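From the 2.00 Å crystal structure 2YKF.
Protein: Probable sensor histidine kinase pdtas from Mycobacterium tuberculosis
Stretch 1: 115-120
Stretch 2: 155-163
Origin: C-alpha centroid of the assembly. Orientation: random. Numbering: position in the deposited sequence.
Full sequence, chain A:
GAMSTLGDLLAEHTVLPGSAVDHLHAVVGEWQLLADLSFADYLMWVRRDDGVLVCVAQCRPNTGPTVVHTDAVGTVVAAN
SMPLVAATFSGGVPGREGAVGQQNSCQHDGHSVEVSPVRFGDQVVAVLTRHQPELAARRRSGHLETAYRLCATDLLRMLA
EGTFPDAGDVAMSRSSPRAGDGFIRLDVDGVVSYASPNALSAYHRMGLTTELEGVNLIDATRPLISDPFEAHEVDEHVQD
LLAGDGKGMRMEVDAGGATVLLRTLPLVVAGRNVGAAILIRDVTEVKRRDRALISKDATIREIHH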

# COMPACT_ATOMS: atom_id res chain seq x y z
N VAL A 115 7.88 11.44 -20.69
CA VAL A 115 6.65 11.36 -21.37
C VAL A 115 6.67 10.03 -22.06
O VAL A 115 7.69 9.62 -22.65
CB VAL A 115 6.54 12.55 -22.36
CG1 VAL A 115 5.30 12.48 -23.21
CG2 VAL A 115 6.62 13.88 -21.61
N SER A 116 5.57 9.30 -21.94
CA SER A 116 5.43 8.02 -22.66
C SER A 116 4.01 7.73 -23.11
O SER A 116 3.02 8.07 -22.44
CB SER A 116 6.01 6.88 -21.85
OG SER A 116 5.41 6.82 -20.60
N PRO A 117 3.89 7.03 -24.24
CA PRO A 117 2.59 6.76 -24.76
C PRO A 117 1.92 5.51 -24.19
O PRO A 117 2.58 4.55 -23.79
CB PRO A 117 2.90 6.48 -26.23
CG PRO A 117 4.24 5.77 -26.14
CD PRO A 117 4.97 6.57 -25.14
N VAL A 118 0.61 5.51 -24.24
CA VAL A 118 -0.18 4.36 -23.95
C VAL A 118 -0.81 4.00 -25.29
O VAL A 118 -1.56 4.82 -25.83
CB VAL A 118 -1.29 4.70 -22.96
CG1 VAL A 118 -2.20 3.49 -22.70
CG2 VAL A 118 -0.69 5.21 -21.61
N ARG A 119 -0.50 2.82 -25.82
CA ARG A 119 -1.10 2.32 -27.09
C ARG A 119 -2.22 1.35 -26.86
O ARG A 119 -2.22 0.54 -25.84
CB ARG A 119 -0.07 1.67 -27.99
CG ARG A 119 0.44 2.63 -28.99
CD ARG A 119 1.45 2.02 -30.03
NE ARG A 119 2.24 3.13 -30.58
CZ ARG A 119 3.32 3.69 -30.01
NH1 ARG A 119 3.81 3.23 -28.85
NH2 ARG A 119 3.95 4.72 -30.59
N PHE A 120 -3.21 1.46 -27.75
CA PHE A 120 -4.27 0.51 -27.87
C PHE A 120 -4.69 0.37 -29.35
O PHE A 120 -4.95 1.36 -30.05
CB PHE A 120 -5.49 0.93 -27.08
CG PHE A 120 -6.61 -0.06 -27.17
CD1 PHE A 120 -6.59 -1.23 -26.40
CD2 PHE A 120 -7.63 0.12 -28.10
CE1 PHE A 120 -7.63 -2.17 -26.51
CE2 PHE A 120 -8.66 -0.83 -28.22
CZ PHE A 120 -8.64 -1.97 -27.41
N LEU A 155 7.27 -2.18 -17.50
CA LEU A 155 5.82 -1.98 -17.67
C LEU A 155 5.55 -0.80 -18.58
O LEU A 155 4.58 -0.81 -19.28
CB LEU A 155 5.11 -1.68 -16.32
CG LEU A 155 5.32 -2.76 -15.27
CD1 LEU A 155 4.70 -2.20 -13.95
CD2 LEU A 155 4.65 -4.06 -15.76
N LEU A 156 6.35 0.27 -18.46
CA LEU A 156 6.16 1.45 -19.33
C LEU A 156 6.32 1.03 -20.82
O LEU A 156 5.57 1.47 -21.69
CB LEU A 156 7.21 2.48 -18.95
CG LEU A 156 6.78 3.34 -17.75
CD1 LEU A 156 7.93 4.21 -17.34
CD2 LEU A 156 5.53 4.20 -18.04
N ARG A 157 7.23 0.12 -21.07
CA ARG A 157 7.38 -0.45 -22.44
C ARG A 157 6.15 -1.26 -22.88
O ARG A 157 5.65 -1.09 -23.98
CB ARG A 157 8.72 -1.23 -22.58
CG ARG A 157 8.73 -2.32 -23.63
CD ARG A 157 9.36 -1.92 -24.99
NE ARG A 157 10.80 -2.17 -25.03
CZ ARG A 157 11.50 -2.56 -26.11
NH1 ARG A 157 10.90 -2.79 -27.29
NH2 ARG A 157 12.82 -2.74 -26.00
N MET A 158 5.60 -2.10 -21.99
CA MET A 158 4.36 -2.78 -22.26
C MET A 158 3.19 -1.83 -22.48
O MET A 158 2.31 -2.10 -23.36
CB MET A 158 4.09 -3.74 -21.07
CG MET A 158 5.03 -4.91 -21.15
SD MET A 158 4.87 -6.11 -19.84
CE MET A 158 3.41 -6.93 -20.41
N LEU A 159 3.11 -0.75 -21.67
CA LEU A 159 2.07 0.27 -21.92
C LEU A 159 2.22 0.85 -23.35
O LEU A 159 1.22 1.03 -24.06
CB LEU A 159 2.19 1.41 -20.90
CG LEU A 159 1.56 1.00 -19.56
CD1 LEU A 159 2.12 1.90 -18.43
CD2 LEU A 159 0.09 1.24 -19.72
N ALA A 160 3.46 1.16 -23.72
CA ALA A 160 3.78 1.76 -25.05
C ALA A 160 3.50 0.77 -26.17
O ALA A 160 3.14 1.19 -27.27
CB ALA A 160 5.22 2.28 -25.08
N GLU A 161 3.59 -0.54 -25.89
CA GLU A 161 3.35 -1.58 -26.89
C GLU A 161 1.96 -2.08 -26.85
O GLU A 161 1.61 -2.95 -27.64
CB GLU A 161 4.34 -2.77 -26.71
CG GLU A 161 5.77 -2.30 -27.02
CD GLU A 161 6.89 -3.39 -26.96
OE1 GLU A 161 6.69 -4.50 -26.42
OE2 GLU A 161 8.00 -3.08 -27.46
N GLY A 162 1.16 -1.59 -25.91
CA GLY A 162 -0.23 -1.99 -25.84
C GLY A 162 -0.44 -3.39 -25.25
O GLY A 162 -1.49 -3.97 -25.43
N THR A 163 0.54 -3.91 -24.54
CA THR A 163 0.42 -5.26 -23.94
C THR A 163 0.16 -5.30 -22.40
O THR A 163 -0.00 -6.40 -21.81
CB THR A 163 1.66 -6.08 -24.22
OG1 THR A 163 2.80 -5.33 -23.79
CG2 THR A 163 1.80 -6.39 -25.77
O HOH W 1 4.63 4.03 -21.92

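The last turn of a helix has carbonyl groups with no amide one turn further on to bond to, and a neighbouring strand can supply the missing donors. The contact between strand 115-120 and the helix that includes 155-160 in this sensor histidine kinase is a compact example. The two axes approach to 5.6 Å at an angle of 49°, and the contact buries 339 Å², counting both sides.

Val 115 lies out of reach of the helix, so the contact begins at Ser 116. Its CB points toward the helix, and with chi1 in the p well OG comes within 3.7 Å of Leu 156 CD2. Water 1 sits beside this hydroxyl; its O accepts a weak hydrogen bond from Ser 116 OG at 3.2 Å and donates two stronger ones, to Pro 117 O at 2.8 Å and to Leu 156 O at 2.7 Å. The water thus bridges two backbone carbonyls that could not bond to each other, both being acceptors.

Pro 117 has no amide hydrogen to offer, and it contributes through its ring and its carbonyl. Ring atom CG packs against Ala 160 CB at 3.8 Å, while Pro 117 O receives a CA-H...O contact from Ala 160 CA at 3.3 Å. The methyl group of Ala 160 thus lies against the proline ring. Strand and helix run close here: the CA atoms of Val 118 and Ala 160 are 4.9 Å apart. Val 118 itself turns its CB away from the helix, yet its CG1 still lies 4.4 Å from Leu 159 CD2, a loose apolar contact between two buried residues.

Arg 119 makes both direct hydrogen bonds of the contact. Its backbone N donates to Leu 159 O at 3.0 Å, nearly straight at 167°; the same carbonyl takes only a weak bond from Gly 162 N, at 3.2 Å. The side chain, its CB directed toward the helix, then reaches Ala 160 O, with NH1 donating across 2.7 Å. This carbonyl lies at the edge of the guanidinium, near its plane, where the N-H groups point.

Beyond it the chain turns at Gly 162, the first residue to leave helical phi/psi, with positive phi in a Schellman motif. Gly 162 CA approaches Arg 119 O to 3.2 Å in a second CA-H...O contact. Glycine fits twice over: it readily adopts this phi, and a CB here would sit tightly against that oxygen. Phe 120 then turns its CB away, and the contact ends.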